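Local structure of peptide chain release factor subunit 1 (Aeropyrum pernix, 3AGK) at residues Asp151-Gly156 and Asp196-Lys201; Lys167-Phe172 and Gly203-Asn208; Asn208-Leu213 and Tyr242-Ile247. The protein probably directs the termination of protein synthesis when the ribosome meets the stop codons UAA, UAG and UGA. All coordinates share one frame; numbering follows the deposited sequence.

Contact 1. Residues Asp151-Gly156 and Asp196-Lys201; sequences DQATIG and DEFFKK
The backbones of Asp151-Gly156 and Asp196-Lys201 come nearest at Asp151 and Phe198, whose CA atoms are 6.8 Å apart, with the start of a β-strand lying against a short length of a long helix. The arrangement is α/β packing in the second domain of the release factor, where helix 188-215 lies on a face of a mixed sheet and strand 152-159 belongs to that sheet. The contact is small, 144 Å² over both sides, and Phe198 supplies most of the helix's share. Its CG stands anti to the backbone N (chi1 -179°), which carries the ring off the helix and onto the strand's backbone. One face of the ring receives the peptide at Asp151, whose C lies 3.6 Å above the ring plane and towards the rim. The rim carbon CE2 of Phe198 comes within 3.2 Å of Gln152 N, an oblique approach, while CZ of Phe198 is 3.5 Å from Gln152 CA. Ala153 completes the strand's side: its N sits near the plane of the ring, at the edge, and its CB meets Phe198 CZ at 3.9 Å. Leu169, from strand 162-170, also touches the ring. With an alanine here in place of Phe198 the ring is gone, which would probably open a gap between helix and strand and leave the Ala153 methyl without its aromatic partner. On the helix itself, Lys200 NZ forms a salt bridge at 3.1 Å to Asp196 OD1, which offers its syn lone pair, while OD2 of Asp196 is hydrogen-bonded to Tyr239 OH.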
ATOM      1  N   ASP A 151       8.777   9.829 -25.928  1.00 57.41           N
ATOM      2  CA  ASP A 151       7.522   9.289 -26.460  1.00 52.48           C
ATOM      3  C   ASP A 151       6.931   8.152 -25.621  1.00 45.38           C
ATOM      4  O   ASP A 151       6.085   7.388 -26.109  1.00 48.90           O
ATOM      5  CB  ASP A 151       7.738   8.795 -27.894  1.00 54.63           C
ATOM      6  CG  ASP A 151       8.600   7.556 -27.940  1.00 56.73           C
ATOM      7  OD1 ASP A 151       9.254   7.266 -26.917  1.00 53.38           O
ATOM      8  OD2 ASP A 151       8.627   6.874 -28.975  1.00 60.37           O
ATOM      9  N   GLN A 152       7.366   8.034 -24.366  1.00 43.72           N
ATOM     10  CA  GLN A 152       6.902   6.945 -23.503  1.00 47.50           C
ATOM     11  C   GLN A 152       7.244   7.202 -22.030  1.00 43.16           C
ATOM     12  O   GLN A 152       8.276   7.788 -21.720  1.00 40.62           O
ATOM     13  CB  GLN A 152       7.541   5.645 -23.967  1.00 52.07           C
ATOM     14  CG  GLN A 152       7.028   4.393 -23.313  1.00 59.09           C
ATOM     15  CD  GLN A 152       7.767   3.164 -23.821  1.00 67.37           C
ATOM     16  OE1 GLN A 152       7.494   2.047 -23.399  1.00 73.63           O
ATOM     17  NE2 GLN A 152       8.718   3.374 -24.727  1.00 64.96           N
ATOM     18  N   ALA A 153       6.372   6.768 -21.127  1.00 45.78           N
ATOM     19  CA  ALA A 153       6.556   7.053 -19.711  1.00 43.16           C
ATOM     20  C   ALA A 153       5.949   5.977 -18.816  1.00 47.88           C
ATOM     21  O   ALA A 153       5.032   5.281 -19.217  1.00 43.58           O
ATOM     22  CB  ALA A 153       5.979   8.414 -19.362  1.00 34.86           C
ATOM     23  N   THR A 154       6.489   5.846 -17.603  1.00 48.91           N
ATOM     24  CA  THR A 154       5.938   4.967 -16.577  1.00 44.12           C
ATOM     25  C   THR A 154       5.814   5.747 -15.270  1.00 41.03           C
ATOM     26  O   THR A 154       6.756   6.430 -14.847  1.00 42.59           O
ATOM     27  CB  THR A 154       6.853   3.730 -16.338  1.00 45.64           C
ATOM     28  OG1 THR A 154       6.989   2.987 -17.555  1.00 42.23           O
ATOM     29  CG2 THR A 154       6.289   2.806 -15.223  1.00 37.00           C
ATOM     30  N   ILE A 155       4.654   5.657 -14.629  1.00 40.24           N
ATOM     31  CA  ILE A 155       4.483   6.220 -13.299  1.00 40.56           C
ATOM     32  C   ILE A 155       4.331   5.070 -12.283  1.00 44.84           C
ATOM     33  O   ILE A 155       3.514   4.166 -12.473  1.00 40.74           O
ATOM     34  CB  ILE A 155       3.309   7.212 -13.258  1.00 45.02           C
ATOM     35  CG1 ILE A 155       3.526   8.273 -14.337  1.00 44.36           C
ATOM     36  CG2 ILE A 155       3.176   7.869 -11.864  1.00 37.19           C
ATOM     37  CD1 ILE A 155       2.325   9.112 -14.621  1.00 44.10           C
ATOM     38  N   GLY A 156       5.160   5.080 -11.236  1.00 42.46           N
ATOM     39  CA  GLY A 156       5.154   4.002 -10.263  1.00 41.40           C
ATOM     40  C   GLY A 156       5.097   4.506  -8.835  1.00 45.66           C
ATOM     41  O   GLY A 156       5.181   5.710  -8.581  1.00 36.57           O
ATOM     42  N   ASP A 196       6.494  18.135 -26.290  1.00 48.22           N
ATOM     43  CA  ASP A 196       5.887  19.040 -25.332  1.00 55.91           C
ATOM     44  C   ASP A 196       4.498  18.565 -24.895  1.00 55.94           C
ATOM     45  O   ASP A 196       4.193  18.516 -23.704  1.00 48.99           O
ATOM     46  CB  ASP A 196       5.797  20.449 -25.915  1.00 58.17           C
ATOM     47  CG  ASP A 196       5.217  21.436 -24.931  1.00 71.86           C
ATOM     48  OD1 ASP A 196       4.067  21.861 -25.137  1.00 79.42           O
ATOM     49  OD2 ASP A 196       5.897  21.767 -23.934  1.00 73.54           O
ATOM     50  N   GLU A 197       3.657  18.215 -25.859  1.00 55.94           N
ATOM     51  CA  GLU A 197       2.311  17.730 -25.551  1.00 59.05           C
ATOM     52  C   GLU A 197       2.356  16.437 -24.732  1.00 50.93           C
ATOM     53  O   GLU A 197       1.618  16.273 -23.767  1.00 54.50           O
ATOM     54  CB  GLU A 197       1.519  17.488 -26.839  1.00 67.09           C
ATOM     55  CG  GLU A 197       0.150  18.140 -26.844  1.00 85.61           C
ATOM     56  CD  GLU A 197       0.233  19.657 -26.864  1.00 96.59           C
ATOM     57  OE1 GLU A 197      -0.370  20.301 -25.971  1.00 95.25           O
ATOM     58  OE2 GLU A 197       0.906  20.202 -27.769  1.00101.70           O
ATOM     59  N   PHE A 198       3.213  15.508 -25.133  1.00 43.58           N
ATOM     60  CA  PHE A 198       3.380  14.281 -24.363  1.00 46.91           C
ATOM     61  C   PHE A 198       3.842  14.567 -22.904  1.00 58.77           C
ATOM     62  O   PHE A 198       3.330  13.972 -21.948  1.00 49.15           O
ATOM     63  CB  PHE A 198       4.313  13.284 -25.079  1.00 45.41           C
ATOM     64  CG  PHE A 198       4.486  11.988 -24.328  1.00 52.72           C
ATOM     65  CD1 PHE A 198       3.427  11.085 -24.224  1.00 45.06           C
ATOM     66  CD2 PHE A 198       5.698  11.691 -23.682  1.00 53.03           C
ATOM     67  CE1 PHE A 198       3.573   9.907 -23.515  1.00 50.26           C
ATOM     68  CE2 PHE A 198       5.865  10.506 -22.968  1.00 39.89           C
ATOM     69  CZ  PHE A 198       4.800   9.612 -22.876  1.00 46.35           C
ATOM     70  N   PHE A 199       4.781  15.495 -22.733  1.00 58.13           N
ATOM     71  CA  PHE A 199       5.280  15.820 -21.394  1.00 48.89           C
ATOM     72  C   PHE A 199       4.203  16.418 -20.517  1.00 49.23           C
ATOM     73  O   PHE A 199       4.217  16.223 -19.304  1.00 47.47           O
ATOM     74  CB  PHE A 199       6.483  16.762 -21.455  1.00 47.51           C
ATOM     75  CG  PHE A 199       7.760  16.080 -21.844  1.00 45.05           C
ATOM     76  CD1 PHE A 199       7.813  14.683 -21.958  1.00 39.52           C
ATOM     77  CD2 PHE A 199       8.904  16.819 -22.099  1.00 42.10           C
ATOM     78  CE1 PHE A 199       8.989  14.043 -22.325  1.00 33.58           C
ATOM     79  CE2 PHE A 199      10.092  16.185 -22.468  1.00 48.57           C
ATOM     80  CZ  PHE A 199      10.133  14.784 -22.573  1.00 43.53           C
ATOM     81  N   LYS A 200       3.272  17.153 -21.126  1.00 49.68           N
ATOM     82  CA  LYS A 200       2.143  17.699 -20.385  1.00 52.08           C
ATOM     83  C   LYS A 200       1.187  16.599 -19.954  1.00 49.68           C
ATOM     84  O   LYS A 200       0.671  16.632 -18.845  1.00 50.09           O
ATOM     85  CB  LYS A 200       1.388  18.768 -21.199  1.00 50.00           C
ATOM     86  CG  LYS A 200       2.047  20.150 -21.160  1.00 56.91           C
ATOM     87  CD  LYS A 200       1.556  21.070 -22.300  1.00 67.08           C
ATOM     88  CE  LYS A 200       2.375  22.361 -22.326  1.00 76.59           C
ATOM     89  NZ  LYS A 200       1.988  23.303 -23.414  1.00 91.59           N
ATOM     90  N   LYS A 201       0.932  15.648 -20.848  1.00 43.08           N
ATOM     91  CA  LYS A 201       0.147  14.469 -20.502  1.00 49.06           C
ATOM     92  C   LYS A 201       0.805  13.703 -19.324  1.00 49.21           C
ATOM     93  O   LYS A 201       0.149  13.390 -18.341  1.00 48.39           O
ATOM     94  CB  LYS A 201       0.004  13.560 -21.725  1.00 57.07           C
ATOM     95  CG  LYS A 201      -1.064  12.478 -21.607  1.00 68.50           C
ATOM     96  CD  LYS A 201      -1.012  11.510 -22.801  1.00 77.56           C
ATOM     97  CE  LYS A 201      -0.617  12.230 -24.097  1.00 80.88           C
ATOM     98  NZ  LYS A 201      -0.235  11.297 -25.218  1.00 78.00           N
TER

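Contact 2. Residues Lys167-Phe172 and Gly203-Asn208; sequences KELEGF and GEEASN
Glu205 is the one residue of Gly203-Asn208 that meets the strand Lys167-Phe172, touching Lys167 and Leu169 in helix-on-sheet packing of the α/β second domain, where the aliphatic part of a glutamate rests on an outermost strand. Along the helix, Gly203 comes first: its carbonyl O accepts hydrogen bonds from both N and OG of Ser207, which arrive from opposite faces of the carbonyl plane, with OG at 2.9 Å from Gly203 O. Glu205 follows, its CG anti to the backbone N; the bend at chi2 (60°) puts CD beside the Lys167 chain and leaves CG as the atom both strand residues touch. Glu205 CG packs 3.7 Å from Lys167 CG, the two chains crossing at about a right angle, and 4.0 Å from Leu169 CD1; the CD2 methyl of Leu169 reaches CB of Glu205. The charged ends stay apart, Lys167 NZ and Glu205 OE2 being 4.1 Å apart, too far for a salt bridge, although their opposite charges probably attract. Ala206 touches Ile155 of the adjacent strand, and Ser207 OG is also hydrogen-bonded to Asp241 N, just before helix 242-245. Strand 162-170 pairs antiparallel with strand 152-159, and helix 188-215 packs against both.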
ATOM      1  N   LYS A 167       0.701   3.665 -13.835  1.00 49.52           N
ATOM      2  CA  LYS A 167       0.274   4.057 -15.164  1.00 49.50           C
ATOM      3  C   LYS A 167       1.457   3.992 -16.123  1.00 51.03           C
ATOM      4  O   LYS A 167       2.593   4.340 -15.759  1.00 44.08           O
ATOM      5  CB  LYS A 167      -0.271   5.486 -15.135  1.00 55.67           C
ATOM      6  CG  LYS A 167      -0.877   5.949 -16.452  1.00 56.79           C
ATOM      7  CD  LYS A 167      -2.318   5.498 -16.571  1.00 64.64           C
ATOM      8  CE  LYS A 167      -2.847   5.723 -17.975  1.00 78.04           C
ATOM      9  NZ  LYS A 167      -4.335   5.748 -17.997  1.00 86.28           N
ATOM     10  N   GLU A 168       1.180   3.535 -17.340  1.00 43.71           N
ATOM     11  CA  GLU A 168       2.109   3.634 -18.458  1.00 51.27           C
ATOM     12  C   GLU A 168       1.474   4.494 -19.563  1.00 56.78           C
ATOM     13  O   GLU A 168       0.259   4.464 -19.752  1.00 54.06           O
ATOM     14  CB  GLU A 168       2.486   2.239 -18.976  1.00 58.30           C
ATOM     15  CG  GLU A 168       3.237   1.398 -17.921  1.00 59.46           C
ATOM     16  CD  GLU A 168       3.963   0.197 -18.500  1.00 60.48           C
ATOM     17  OE1 GLU A 168       5.006   0.388 -19.170  1.00 61.84           O
ATOM     18  OE2 GLU A 168       3.498  -0.941 -18.273  1.00 61.80           O
ATOM     19  N   LEU A 169       2.291   5.271 -20.271  1.00 50.79           N
ATOM     20  CA  LEU A 169       1.789   6.206 -21.270  1.00 53.53           C
ATOM     21  C   LEU A 169       2.677   6.121 -22.475  1.00 53.50           C
ATOM     22  O   LEU A 169       3.880   5.867 -22.344  1.00 47.55           O
ATOM     23  CB  LEU A 169       1.824   7.646 -20.758  1.00 57.28           C
ATOM     24  CG  LEU A 169       0.944   8.083 -19.588  1.00 69.25           C
ATOM     25  CD1 LEU A 169       1.666   7.902 -18.270  1.00 72.44           C
ATOM     26  CD2 LEU A 169       0.570   9.536 -19.757  1.00 77.66           C
ATOM     27  N   GLU A 170       2.074   6.343 -23.642  1.00 54.83           N
ATOM     28  CA  GLU A 170       2.773   6.399 -24.922  1.00 60.87           C
ATOM     29  C   GLU A 170       2.364   7.651 -25.689  1.00 63.45           C
ATOM     30  O   GLU A 170       1.230   8.135 -25.560  1.00 55.64           O
ATOM     31  CB  GLU A 170       2.388   5.216 -25.809  1.00 76.31           C
ATOM     32  CG  GLU A 170       2.445   3.868 -25.162  1.00 86.87           C
ATOM     33  CD  GLU A 170       2.819   2.793 -26.162  1.00 95.90           C
ATOM     34  OE1 GLU A 170       1.908   2.250 -26.833  1.00 92.17           O
ATOM     35  OE2 GLU A 170       4.033   2.506 -26.286  1.00100.50           O
ATOM     36  N   GLY A 171       3.279   8.133 -26.523  1.00 58.12           N
ATOM     37  CA  GLY A 171       3.011   9.241 -27.416  1.00 53.46           C
ATOM     38  C   GLY A 171       3.567   8.959 -28.798  1.00 58.17           C
ATOM     39  O   GLY A 171       4.432   8.092 -28.976  1.00 54.14           O
ATOM     40  N   PHE A 172       3.058   9.684 -29.789  1.00 66.42           N
ATOM     41  CA  PHE A 172       3.617   9.610 -31.129  1.00 68.24           C
ATOM     42  C   PHE A 172       4.665  10.701 -31.298  1.00 67.55           C
ATOM     43  O   PHE A 172       4.407  11.871 -31.007  1.00 67.20           O
ATOM     44  CB  PHE A 172       2.529   9.751 -32.192  1.00 68.11           C
ATOM     45  CG  PHE A 172       3.048   9.646 -33.598  1.00 74.02           C
ATOM     46  CD1 PHE A 172       3.495   8.431 -34.096  1.00 77.60           C
ATOM     47  CD2 PHE A 172       3.109  10.758 -34.410  1.00 77.94           C
ATOM     48  CE1 PHE A 172       3.984   8.329 -35.380  1.00 79.08           C
ATOM     49  CE2 PHE A 172       3.589  10.662 -35.703  1.00 84.72           C
ATOM     50  CZ  PHE A 172       4.035   9.445 -36.184  1.00 83.45           C
ATOM     51  N   GLY A 203       3.016  14.851 -17.181  1.00 39.17           N
ATOM     52  CA  GLY A 203       2.933  15.752 -16.043  1.00 35.17           C
ATOM     53  C   GLY A 203       1.585  15.729 -15.353  1.00 43.98           C
ATOM     54  O   GLY A 203       1.505  15.598 -14.127  1.00 48.62           O
ATOM     55  N   GLU A 204       0.519  15.864 -16.144  1.00 43.17           N
ATOM     56  CA  GLU A 204      -0.845  15.779 -15.620  1.00 44.36           C
ATOM     57  C   GLU A 204      -1.183  14.422 -15.000  1.00 49.80           C
ATOM     58  O   GLU A 204      -1.753  14.346 -13.911  1.00 57.07           O
ATOM     59  CB  GLU A 204      -1.851  16.090 -16.724  1.00 41.20           C
ATOM     60  CG  GLU A 204      -2.016  17.568 -16.988  1.00 58.47           C
ATOM     61  CD  GLU A 204      -2.863  17.833 -18.226  1.00 66.40           C
ATOM     62  OE1 GLU A 204      -3.530  16.878 -18.686  1.00 59.17           O
ATOM     63  OE2 GLU A 204      -2.834  18.980 -18.735  1.00 70.55           O
ATOM     64  N   GLU A 205      -0.851  13.356 -15.715  1.00 42.76           N
ATOM     65  CA  GLU A 205      -1.060  12.017 -15.213  1.00 52.01           C
ATOM     66  C   GLU A 205      -0.330  11.820 -13.864  1.00 49.25           C
ATOM     67  O   GLU A 205      -0.935  11.403 -12.881  1.00 49.05           O
ATOM     68  CB  GLU A 205      -0.566  11.007 -16.239  1.00 57.95           C
ATOM     69  CG  GLU A 205      -1.069   9.628 -15.982  1.00 71.97           C
ATOM     70  CD  GLU A 205      -2.582   9.572 -16.006  1.00 83.21           C
ATOM     71  OE1 GLU A 205      -3.194   9.578 -14.911  1.00 80.71           O
ATOM     72  OE2 GLU A 205      -3.153   9.538 -17.122  1.00 85.54           O
ATOM     73  N   ALA A 206       0.961  12.148 -13.824  1.00 39.94           N
ATOM     74  CA  ALA A 206       1.751  12.019 -12.598  1.00 42.09           C
ATOM     75  C   ALA A 206       1.120  12.812 -11.459  1.00 43.60           C
ATOM     76  O   ALA A 206       0.913  12.291 -10.364  1.00 45.69           O
ATOM     77  CB  ALA A 206       3.184  12.481 -12.837  1.00 40.45           C
ATOM     78  N   SER A 207       0.808  14.076 -11.732  1.00 44.57           N
ATOM     79  CA  SER A 207       0.190  14.944 -10.734  1.00 48.74           C
ATOM     80  C   SER A 207      -1.150  14.422 -10.189  1.00 52.84           C
ATOM     81  O   SER A 207      -1.404  14.484  -8.973  1.00 50.48           O
ATOM     82  CB  SER A 207       0.044  16.371 -11.278  1.00 54.90           C
ATOM     83  OG  SER A 207       1.319  16.948 -11.559  1.00 59.92           O
ATOM     84  N   ASN A 208      -2.010  13.914 -11.071  1.00 45.23           N
ATOM     85  CA  ASN A 208      -3.272  13.341 -10.613  1.00 44.50           C
ATOM     86  C   ASN A 208      -3.056  12.147  -9.682  1.00 47.37           C
ATOM     87  O   ASN A 208      -3.814  11.939  -8.730  1.00 50.52           O
ATOM     88  CB  ASN A 208      -4.138  12.918 -11.793  1.00 46.56           C
ATOM     89  CG  ASN A 208      -4.723  14.103 -12.540  1.00 59.30           C
ATOM     90  OD1 ASN A 208      -5.171  13.958 -13.671  1.00 64.74           O
ATOM     91  ND2 ASN A 208      -4.714  15.287 -11.913  1.00 53.93           N
TER

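Contact 3. Residues Asn208-Leu213 and Tyr242-Ile247; sequences NLLVPL and YRLKKI
Val211 and Leu210 of helix 188-215 pack against Leu244 and Arg243 of the short helix 242-245, and the backbones are nearest at Val211 and Leu244, with CA atoms 6.5 Å apart. This is helix-to-helix packing within the second domain, burying 214 Å² over both sides, and three of its four touching residues are buried. The tight part is aliphatic. Leu244 enters with its branched end: both its methyls come up against Leu210 CB, CD1 at 3.6 Å and CD2 at 3.8 Å, while Leu244 CG rests 3.7 Å from Val211 CG2. Strand 219-226 closes in from the sheet, since Leu219 touches both Leu210 and Leu244. The other methyl of Val211 turns to the polar partner. With CG1 anti to the backbone N (chi1 164°), it lies 3.4 Å above the Arg243 guanidinium plane, over its centre, and its distance to Arg243 CZ is 3.5 Å. The arginine chain, bent at chi2 (108°) and chi3 (113°), crosses the valine side chain at about a right angle and brings the guanidinium face under CG1. Towards solvent the contact loosens: Arg243 is partly exposed, Tyr242 and Pro212 on the two helices are exposed and take no part across it, and the Tyr242 ring instead has Arg243 CD over one face but towards its rim, 3.4 Å above the plane. The nitrogens of Arg243 carry the charge pairing: NH2 forms a salt bridge with Asp241 OD1 and NH1 one with Glu215 OE1. The chemistry is therefore divided: leucine and valine carbons fill the buried side, and on the partly exposed side a methyl meets the flat face of a guanidinium whose orientation the two carboxylates are likely to fix.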
ATOM      1  N   ASN A 208      -2.010  13.914 -11.071  1.00 45.23           N
ATOM      2  CA  ASN A 208      -3.272  13.341 -10.613  1.00 44.50           C
ATOM      3  C   ASN A 208      -3.056  12.147  -9.682  1.00 47.37           C
ATOM      4  O   ASN A 208      -3.814  11.939  -8.730  1.00 50.52           O
ATOM      5  CB  ASN A 208      -4.138  12.918 -11.793  1.00 46.56           C
ATOM      6  CG  ASN A 208      -4.723  14.103 -12.540  1.00 59.30           C
ATOM      7  OD1 ASN A 208      -5.171  13.958 -13.671  1.00 64.74           O
ATOM      8  ND2 ASN A 208      -4.714  15.287 -11.913  1.00 53.93           N
ATOM      9  N   LEU A 209      -2.023  11.364  -9.968  1.00 43.44           N
ATOM     10  CA  LEU A 209      -1.730  10.173  -9.173  1.00 51.43           C
ATOM     11  C   LEU A 209      -0.971  10.465  -7.879  1.00 53.79           C
ATOM     12  O   LEU A 209      -1.222   9.835  -6.859  1.00 58.79           O
ATOM     13  CB  LEU A 209      -0.962   9.156 -10.012  1.00 48.91           C
ATOM     14  CG  LEU A 209      -1.794   8.549 -11.146  1.00 46.87           C
ATOM     15  CD1 LEU A 209      -0.891   7.895 -12.161  1.00 40.61           C
ATOM     16  CD2 LEU A 209      -2.822   7.551 -10.589  1.00 42.52           C
ATOM     17  N   LEU A 210      -0.051  11.424  -7.916  1.00 50.48           N
ATOM     18  CA  LEU A 210       0.917  11.573  -6.826  1.00 47.85           C
ATOM     19  C   LEU A 210       0.608  12.724  -5.861  1.00 48.78           C
ATOM     20  O   LEU A 210       0.865  12.619  -4.656  1.00 49.03           O
ATOM     21  CB  LEU A 210       2.343  11.709  -7.389  1.00 43.69           C
ATOM     22  CG  LEU A 210       3.274  10.492  -7.566  1.00 47.45           C
ATOM     23  CD1 LEU A 210       2.608   9.131  -7.333  1.00 39.55           C
ATOM     24  CD2 LEU A 210       4.048  10.524  -8.896  1.00 43.31           C
ATOM     25  N   VAL A 211       0.049  13.812  -6.376  1.00 45.73           N
ATOM     26  CA  VAL A 211      -0.237  14.981  -5.537  1.00 50.97           C
ATOM     27  C   VAL A 211      -1.170  14.712  -4.336  1.00 53.07           C
ATOM     28  O   VAL A 211      -0.939  15.230  -3.251  1.00 51.29           O
ATOM     29  CB  VAL A 211      -0.761  16.174  -6.373  1.00 51.72           C
ATOM     30  CG1 VAL A 211      -1.431  17.232  -5.465  1.00 42.48           C
ATOM     31  CG2 VAL A 211       0.374  16.774  -7.216  1.00 44.38           C
ATOM     32  N   PRO A 212      -2.235  13.917  -4.523  1.00 54.26           N
ATOM     33  CA  PRO A 212      -3.057  13.625  -3.338  1.00 57.30           C
ATOM     34  C   PRO A 212      -2.234  12.926  -2.250  1.00 64.44           C
ATOM     35  O   PRO A 212      -2.357  13.251  -1.068  1.00 72.20           O
ATOM     36  CB  PRO A 212      -4.125  12.676  -3.878  1.00 51.74           C
ATOM     37  CG  PRO A 212      -4.210  12.999  -5.340  1.00 47.53           C
ATOM     38  CD  PRO A 212      -2.808  13.347  -5.754  1.00 47.02           C
ATOM     39  N   LEU A 213      -1.399  11.977  -2.660  1.00 57.85           N
ATOM     40  CA  LEU A 213      -0.498  11.299  -1.744  1.00 56.24           C
ATOM     41  C   LEU A 213       0.401  12.302  -1.024  1.00 58.07           C
ATOM     42  O   LEU A 213       0.609  12.201   0.186  1.00 59.04           O
ATOM     43  CB  LEU A 213       0.338  10.269  -2.499  1.00 58.17           C
ATOM     44  CG  LEU A 213      -0.280   8.874  -2.643  1.00 67.55           C
ATOM     45  CD1 LEU A 213      -1.768   8.942  -2.960  1.00 72.27           C
ATOM     46  CD2 LEU A 213       0.457   8.048  -3.688  1.00 58.56           C
ATOM     47  N   TYR A 242       3.989  21.697  -8.955  1.00 48.53           N
ATOM     48  CA  TYR A 242       4.955  22.245  -8.010  1.00 47.13           C
ATOM     49  C   TYR A 242       5.018  21.497  -6.671  1.00 56.46           C
ATOM     50  O   TYR A 242       6.091  21.412  -6.067  1.00 60.72           O
ATOM     51  CB  TYR A 242       4.682  23.733  -7.758  1.00 50.06           C
ATOM     52  CG  TYR A 242       3.481  23.998  -6.871  1.00 60.66           C
ATOM     53  CD1 TYR A 242       2.191  24.016  -7.395  1.00 68.94           C
ATOM     54  CD2 TYR A 242       3.638  24.246  -5.514  1.00 61.87           C
ATOM     55  CE1 TYR A 242       1.084  24.267  -6.583  1.00 71.92           C
ATOM     56  CE2 TYR A 242       2.542  24.497  -4.695  1.00 69.22           C
ATOM     57  CZ  TYR A 242       1.268  24.503  -5.235  1.00 74.38           C
ATOM     58  OH  TYR A 242       0.183  24.753  -4.426  1.00 79.76           O
ATOM     59  N   ARG A 243       3.884  20.971  -6.195  1.00 56.17           N
ATOM     60  CA  ARG A 243       3.900  20.157  -4.969  1.00 55.05           C
ATOM     61  C   ARG A 243       4.807  18.949  -5.119  1.00 51.55           C
ATOM     62  O   ARG A 243       5.414  18.509  -4.145  1.00 52.71           O
ATOM     63  CB  ARG A 243       2.506  19.691  -4.556  1.00 48.41           C
ATOM     64  CG  ARG A 243       1.610  20.807  -4.081  1.00 51.29           C
ATOM     65  CD  ARG A 243       0.552  21.077  -5.107  1.00 61.66           C
ATOM     66  NE  ARG A 243      -0.773  20.728  -4.625  1.00 67.17           N
ATOM     67  CZ  ARG A 243      -1.847  20.689  -5.401  1.00 67.19           C
ATOM     68  NH1 ARG A 243      -3.029  20.366  -4.896  1.00 73.46           N
ATOM     69  NH2 ARG A 243      -1.733  20.965  -6.687  1.00 63.62           N
ATOM     70  N   LEU A 244       4.895  18.408  -6.334  1.00 46.55           N
ATOM     71  CA  LEU A 244       5.786  17.279  -6.576  1.00 49.26           C
ATOM     72  C   LEU A 244       7.216  17.759  -6.826  1.00 50.86           C
ATOM     73  O   LEU A 244       8.196  17.118  -6.417  1.00 44.21           O
ATOM     74  CB  LEU A 244       5.292  16.451  -7.756  1.00 47.11           C
ATOM     75  CG  LEU A 244       3.921  15.795  -7.588  1.00 45.59           C
ATOM     76  CD1 LEU A 244       3.659  14.834  -8.737  1.00 35.35           C
ATOM     77  CD2 LEU A 244       3.853  15.063  -6.259  1.00 42.69           C
ATOM     78  N   LYS A 245       7.338  18.891  -7.510  1.00 44.42           N
ATOM     79  CA  LYS A 245       8.651  19.433  -7.782  1.00 42.69           C
ATOM     80  C   LYS A 245       9.405  19.669  -6.461  1.00 52.87           C
ATOM     81  O   LYS A 245      10.605  19.404  -6.365  1.00 52.51           O
ATOM     82  CB  LYS A 245       8.530  20.721  -8.582  1.00 45.61           C
ATOM     83  CG  LYS A 245       8.572  20.544 -10.110  1.00 52.24           C
ATOM     84  CD  LYS A 245       9.845  21.226 -10.628  1.00 63.27           C
ATOM     85  CE  LYS A 245       9.879  21.394 -12.124  1.00 62.90           C
ATOM     86  NZ  LYS A 245       9.221  22.636 -12.558  1.00 68.71           N
ATOM     87  N   LYS A 246       8.686  20.161  -5.451  1.00 54.07           N
ATOM     88  CA  LYS A 246       9.259  20.429  -4.129  1.00 54.83           C
ATOM     89  C   LYS A 246      10.024  19.255  -3.514  1.00 47.76           C
ATOM     90  O   LYS A 246      11.002  19.454  -2.796  1.00 52.62           O
ATOM     91  CB  LYS A 246       8.161  20.853  -3.152  1.00 56.79           C
ATOM     92  CG  LYS A 246       8.655  20.991  -1.722  1.00 64.39           C
ATOM     93  CD  LYS A 246       7.547  21.414  -0.785  1.00 66.50           C
ATOM     94  CE  LYS A 246       8.051  21.459   0.643  1.00 72.21           C
ATOM     95  NZ  LYS A 246       7.019  22.013   1.560  1.00 77.38           N
ATOM     96  N   ILE A 247       9.561  18.036  -3.785  1.00 46.19           N
ATOM     97  CA  ILE A 247      10.094  16.838  -3.125  1.00 46.50           C
ATOM     98  C   ILE A 247      10.740  15.898  -4.128  1.00 48.02           C
ATOM     99  O   ILE A 247      10.803  14.683  -3.924  1.00 46.78           O
ATOM    100  CB  ILE A 247       9.002  16.077  -2.344  1.00 48.63           C
ATOM    101  CG1 ILE A 247       7.849  15.710  -3.273  1.00 47.71           C
ATOM    102  CG2 ILE A 247       8.483  16.926  -1.169  1.00 54.40           C
ATOM    103  CD1 ILE A 247       6.831  14.809  -2.628  1.00 53.66           C
TER

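Followed from the N terminus, the first of these segments reached is on strand 152-159, then comes strand 162-170, and helix 188-215 returns over both. Contact 1 closes the loop from 151-156 to 196-201, and contact 2, opening within it at 167-172, closes only at 203-208, so the two cross. Their centres are 4 Å apart, and the strands are joined directly, with Ile155 N 2.7 Å from Lys167 O, a probable hydrogen bond. Contact 3 follows in series, sharing Asn208 with contact 2 and closing a loop through strand 219-226 at 242-247. One helix thus ties two neighbouring strands at the sheet's outer side to the short helix 242-245, all within the second domain.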